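Sorbitol dehydrogenase (Gluconobacter oxydans, PDB 5ITG) probably oxidises D-sorbitol to L-sorbose with a nicotinamide cofactor of the NADP type, as a Rossmann-fold member of the mannitol dehydrogenase family. Local coordinates at residues T3-K8 against A77-L81; N35-A39 against L253-A257. Numbering follows the deposited sequence.

Interaction 1 of 2, residues T3-K8 against A77-L81; sequences TRETLK and AQDCL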
loop_
_atom_site.group_PDB
_atom_site.type_symbol
_atom_site.label_atom_id
_atom_site.label_comp_id
_atom_site.label_asym_id
_atom_site.label_seq_id
_atom_site.Cartn_x
_atom_site.Cartn_y
_atom_site.Cartn_z
ATOM N N THR A 3 -6.193 -5.775 27.975
ATOM C CA THR A 3 -5.025 -6.437 27.408
ATOM C C THR A 3 -3.746 -6.061 28.144
ATOM O O THR A 3 -3.332 -4.904 28.140
ATOM C CB THR A 3 -4.850 -6.086 25.916
ATOM O OG1 THR A 3 -6.030 -6.456 25.191
ATOM C CG2 THR A 3 -3.655 -6.828 25.333
ATOM N N ARG A 4 -3.126 -7.050 28.775
ATOM C CA ARG A 4 -1.885 -6.840 29.509
ATOM C C ARG A 4 -0.972 -8.055 29.415
ATOM O O ARG A 4 -1.416 -9.159 29.109
ATOM C CB ARG A 4 -2.177 -6.521 30.980
ATOM C CG ARG A 4 -2.524 -5.058 31.233
ATOM C CD ARG A 4 -2.679 -4.766 32.720
ATOM N NE ARG A 4 -4.001 -5.122 33.230
ATOM C CZ ARG A 4 -5.099 -4.398 33.030
ATOM N NH1 ARG A 4 -5.036 -3.271 32.331
ATOM N NH2 ARG A 4 -6.261 -4.799 33.529
ATOM N N GLU A 5 0.310 -7.839 29.682
ATOM C CA GLU A 5 1.300 -8.907 29.623
ATOM C C GLU A 5 0.926 -10.075 30.531
ATOM O O GLU A 5 1.078 -11.235 30.157
ATOM C CB GLU A 5 2.672 -8.355 30.019
ATOM C CG GLU A 5 3.823 -9.330 29.849
ATOM C CD GLU A 5 5.169 -8.682 30.127
ATOM O OE1 GLU A 5 5.372 -8.196 31.261
ATOM O OE2 GLU A 5 6.021 -8.654 29.211
ATOM N N THR A 6 0.426 -9.760 31.722
ATOM C CA THR A 6 0.047 -10.785 32.687
ATOM C C THR A 6 -1.350 -11.332 32.415
ATOM O O THR A 6 -1.612 -12.519 32.616
ATOM C CB THR A 6 0.082 -10.227 34.125
ATOM O OG1 THR A 6 1.288 -9.476 34.321
ATOM C CG2 THR A 6 0.040 -11.363 35.138
ATOM N N LEU A 7 -2.243 -10.461 31.955
ATOM C CA LEU A 7 -3.618 -10.853 31.670
ATOM C C LEU A 7 -3.775 -11.561 30.331
ATOM O O LEU A 7 -4.764 -11.357 29.631
ATOM C CB LEU A 7 -4.531 -9.624 31.706
ATOM C CG LEU A 7 -4.671 -8.913 33.054
ATOM C CD1 LEU A 7 -5.606 -7.727 32.903
ATOM C CD2 LEU A 7 -5.212 -9.881 34.098
ATOM N N LYS A 8 -2.804 -12.397 29.982
ATOM C CA LYS A 8 -2.860 -13.127 28.722
ATOM C C LYS A 8 -3.633 -14.435 28.808
ATOM O O LYS A 8 -3.220 -15.450 28.249
ATOM C CB LYS A 8 -1.451 -13.396 28.191
ATOM C CG LYS A 8 -0.855 -12.215 27.458
ATOM C CD LYS A 8 0.414 -12.598 26.733
ATOM C CE LYS A 8 0.791 -11.536 25.722
ATOM N NZ LYS A 8 -0.305 -11.337 24.728
ATOM N N ALA A 77 0.679 1.139 28.195
ATOM C CA ALA A 77 -0.292 0.650 29.170
ATOM C C ALA A 77 -0.667 -0.812 28.931
ATOM O O ALA A 77 -0.939 -1.555 29.876
ATOM C CB ALA A 77 -1.548 1.522 29.141
ATOM N N GLN A 78 -0.686 -1.226 27.668
ATOM C CA GLN A 78 -1.031 -2.604 27.340
ATOM C C GLN A 78 0.208 -3.427 27.019
ATOM O O GLN A 78 0.119 -4.456 26.344
ATOM C CB GLN A 78 -1.994 -2.645 26.151
ATOM C CG GLN A 78 -3.367 -2.082 26.455
ATOM C CD GLN A 78 -4.286 -2.098 25.249
ATOM O OE1 GLN A 78 -5.440 -1.675 25.332
ATOM N NE2 GLN A 78 -3.780 -2.586 24.120
ATOM N N ASP A 79 1.359 -2.972 27.516
ATOM C CA ASP A 79 2.630 -3.653 27.278
ATOM C C ASP A 79 2.886 -3.776 25.779
ATOM O O ASP A 79 3.501 -4.740 25.318
ATOM C CB ASP A 79 2.630 -5.044 27.926
ATOM C CG ASP A 79 2.699 -4.984 29.443
ATOM O OD1 ASP A 79 3.685 -4.429 29.969
ATOM O OD2 ASP A 79 1.770 -5.490 30.110
ATOM N N CYS A 80 2.405 -2.776 25.040
ATOM C CA CYS A 80 2.535 -2.702 23.588
ATOM C C CYS A 80 1.778 -3.799 22.846
ATOM O O CYS A 80 1.918 -3.943 21.630
ATOM C CB CYS A 80 4.011 -2.704 23.183
ATOM S SG CYS A 80 4.850 -1.135 23.546
ATOM N N LEU A 81 0.974 -4.563 23.580
ATOM C CA LEU A 81 0.167 -5.633 22.994
ATOM C C LEU A 81 -1.113 -5.035 22.411
ATOM O O LEU A 81 -1.658 -4.074 22.951
ATOM C CB LEU A 81 -0.228 -6.656 24.063
ATOM C CG LEU A 81 0.839 -7.492 24.772
ATOM C CD1 LEU A 81 0.232 -8.089 26.035
ATOM C CD2 LEU A 81 1.359 -8.588 23.852
#
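Leu81 lays its isobutyl group against the backbone of 3-8: CD1 is 3.6 Å from Arg4 C and 3.7 Å from Glu5 N, and its CB meets Thr3 CG2 at 3.7 Å. A branched apolar residue suits this place, since it covers peptide surface and the Thr3 methyl together. The aliphatic part of Lys8 suits the same leucine, but Lys8 NZ, buried 3.3 Å from Leu81 CD2, has no polar partner in the model.

The polar anchor is Asp79. Its OD2 accepts a hydrogen bond from Glu5 N (2.8 Å, 157°), so a carboxylate takes up a backbone NH of the N-terminal loop. The price is a like charge, with Glu5 OE1 4.3 Å from Asp79 OD1. Beside the leucine, Gln78 CG packs on Thr3 O at 3.3 Å, and Gln78 CA makes a CA-H...O contact with the same oxygen at 3.4 Å.

The shape of 77-81 comes from a helix ending. Asp79, with positive phi, is the C-prime residue of a Schellman motif closing helix 66-77, and a type I' turn from Gln78 to Leu81 reverses the chain. Leu81 N to Gln78 O (2.9 Å) closes the turn, and Gln78 NE2 reinforces it with a bond to Leu81 O (2.8 Å), while its amide also binds Asp251 and Asp252.

The N-terminal loop, which leads to strand 14-15, is pinned to the connection between helix 66-77 and strand 82-87. Strand 93-106 backs the contact: its Val97 touches both Leu81 and Lys8, and its Arg102 hydrogen-bonds Asp79 O.

Interaction 2 of 2, residues N35-A39 against L253-A257; sequences NFFRA and LPLVA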
loop_
_atom_site.group_PDB
_atom_site.type_symbol
_atom_site.label_atom_id
_atom_site.label_comp_id
_atom_site.label_asym_id
_atom_site.label_seq_id
_atom_site.Cartn_x
_atom_site.Cartn_y
_atom_site.Cartn_z
ATOM N N ASN A 35 -1.551 1.633 11.468
ATOM C CA ASN A 35 -2.315 0.410 11.316
ATOM C C ASN A 35 -1.738 -0.589 10.323
ATOM O O ASN A 35 -1.707 -1.783 10.601
ATOM C CB ASN A 35 -3.751 0.725 10.907
ATOM C CG ASN A 35 -4.460 1.599 11.907
ATOM O OD1 ASN A 35 -4.264 1.463 13.112
ATOM N ND2 ASN A 35 -5.303 2.501 11.412
ATOM N N PHE A 36 -1.294 -0.110 9.167
ATOM C CA PHE A 36 -0.753 -1.015 8.165
ATOM C C PHE A 36 0.433 -1.807 8.708
ATOM O O PHE A 36 0.506 -3.031 8.541
ATOM C CB PHE A 36 -0.330 -0.248 6.913
ATOM C CG PHE A 36 0.146 -1.142 5.806
ATOM C CD1 PHE A 36 -0.727 -2.048 5.214
ATOM C CD2 PHE A 36 1.469 -1.113 5.385
ATOM C CE1 PHE A 36 -0.282 -2.917 4.216
ATOM C CE2 PHE A 36 1.923 -1.978 4.390
ATOM C CZ PHE A 36 1.046 -2.881 3.807
ATOM N N PHE A 37 1.363 -1.104 9.348
ATOM C CA PHE A 37 2.546 -1.731 9.934
ATOM C C PHE A 37 2.128 -2.817 10.917
ATOM O O PHE A 37 2.629 -3.940 10.881
ATOM C CB PHE A 37 3.396 -0.690 10.685
ATOM C CG PHE A 37 4.244 -1.286 11.783
ATOM C CD1 PHE A 37 5.370 -2.043 11.477
ATOM C CD2 PHE A 37 3.869 -1.158 13.119
ATOM C CE1 PHE A 37 6.110 -2.669 12.488
ATOM C CE2 PHE A 37 4.603 -1.783 14.140
ATOM C CZ PHE A 37 5.723 -2.539 13.822
ATOM N N ARG A 38 1.199 -2.470 11.797
ATOM C CA ARG A 38 0.735 -3.393 12.819
ATOM C C ARG A 38 0.015 -4.637 12.287
ATOM O O ARG A 38 0.012 -5.677 12.950
ATOM C CB ARG A 38 -0.155 -2.638 13.797
ATOM C CG ARG A 38 0.577 -1.523 14.525
ATOM C CD ARG A 38 -0.422 -0.591 15.183
ATOM N NE ARG A 38 -1.238 -1.327 16.130
ATOM C CZ ARG A 38 -2.469 -0.989 16.497
ATOM N NH1 ARG A 38 -3.056 0.089 15.996
ATOM N NH2 ARG A 38 -3.114 -1.747 17.369
ATOM N N ALA A 39 -0.577 -4.535 11.097
ATOM C CA ALA A 39 -1.305 -5.656 10.498
ATOM C C ALA A 39 -0.536 -6.355 9.380
ATOM O O ALA A 39 -0.959 -7.403 8.887
ATOM C CB ALA A 39 -2.655 -5.168 9.964
ATOM N N LEU A 253 -6.347 -0.164 21.441
ATOM C CA LEU A 253 -5.787 -0.052 20.096
ATOM C C LEU A 253 -6.138 -1.233 19.182
ATOM O O LEU A 253 -5.258 -1.845 18.580
ATOM C CB LEU A 253 -4.266 0.069 20.205
ATOM C CG LEU A 253 -3.818 1.175 21.162
ATOM C CD1 LEU A 253 -2.368 0.975 21.553
ATOM C CD2 LEU A 253 -4.035 2.530 20.502
ATOM N N PRO A 254 -7.433 -1.555 19.049
ATOM C CA PRO A 254 -7.837 -2.671 18.192
ATOM C C PRO A 254 -7.833 -2.273 16.724
ATOM O O PRO A 254 -8.086 -1.121 16.391
ATOM C CB PRO A 254 -9.245 -2.969 18.680
ATOM C CG PRO A 254 -9.772 -1.589 18.912
ATOM C CD PRO A 254 -8.615 -0.908 19.648
ATOM N N LEU A 255 -7.537 -3.227 15.850
ATOM C CA LEU A 255 -7.552 -2.953 14.421
ATOM C C LEU A 255 -8.003 -4.212 13.693
ATOM O O LEU A 255 -8.004 -5.314 14.262
ATOM C CB LEU A 255 -6.174 -2.490 13.918
ATOM C CG LEU A 255 -5.029 -3.484 13.723
ATOM C CD1 LEU A 255 -3.855 -2.760 13.081
ATOM C CD2 LEU A 255 -4.622 -4.097 15.048
ATOM N N VAL A 256 -8.396 -4.038 12.438
ATOM C CA VAL A 256 -8.884 -5.143 11.632
ATOM C C VAL A 256 -8.296 -5.068 10.223
ATOM O O VAL A 256 -7.994 -3.992 9.722
ATOM C CB VAL A 256 -10.436 -5.109 11.581
ATOM C CG1 VAL A 256 -10.911 -3.747 11.108
ATOM C CG2 VAL A 256 -10.968 -6.211 10.684
ATOM N N ALA A 257 -8.116 -6.224 9.602
ATOM C CA ALA A 257 -7.562 -6.283 8.254
ATOM C C ALA A 257 -8.204 -7.450 7.529
ATOM O O ALA A 257 -8.785 -8.331 8.165
ATOM C CB ALA A 257 -6.049 -6.476 8.316
#
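Leu253, in the loop before the strand, offers its carbonyl to the helix: Arg38 NH2 donates a very short hydrogen bond to Leu253 O (2.5 Å, 146°). The oxygen lies near the guanidinium plane, where an arginine NH can point at it. Arginine suits this position because its long chain spans from the helix to this loop carbonyl.

The CA-to-CB bond of Pro254 points away from helix 35-39, and its side chain touches helix 237-247. Leu255 opens the strand with the largest covered area of the contact (88 Å²), closely followed by Arg38 (79 Å²). Its CD2 lies over one face of the Arg38 guanidinium, 3.6 Å from NH2, while its CD1 approaches Asn35 O at 3.4 Å and Ala39 CB at 4.1 Å. Val256 faces away again, as the alternation of a strand requires, and touches Leu243 of helix 237-247. Ala257 returns to the helix side, where its CB meets Ala39 CB at 4.0 Å; two methyl groups let the backbones come close, with these CA atoms 6.7 Å apart.

The axes of helix 35-39 and of strand 255-257 approach to 9.0 Å and cross at -69°. Within the Rossmann domain of the mannitol dehydrogenase family, the helix following strand 26-31 thus packs on strand 255-258 of the same mixed sheet. That strand runs parallel to strand 82-87, bonded to its Ser83, Thr85 and Thr87, with helix 237-247 on its other face. Arg38 also makes a cation-pi contact with Tyr82 of strand 82-87 and packs on Phe75 of helix 66-77.

In the fold
Both contacts are built around the Rossmann-type region, with centres about 16 Å apart on the same side of the chain's centre: interaction 1 near the periphery, interaction 2 buried deeper. Their segments alternate along the chain, in the order 3-8, 35-39, 77-81, 253-257. The shared framework is helix 66-77 and strand 82-87: 77-81 joins the two, while strand 255-258 pairs in parallel with strand 82-87. The contacts also touch directly, where Gln78 packs near Leu253. Together they tie the N-terminal loop, the helix following strand 26-31 and the late-coming strand 255-258 to one part of the mixed sheet, joining distant pieces of sequence.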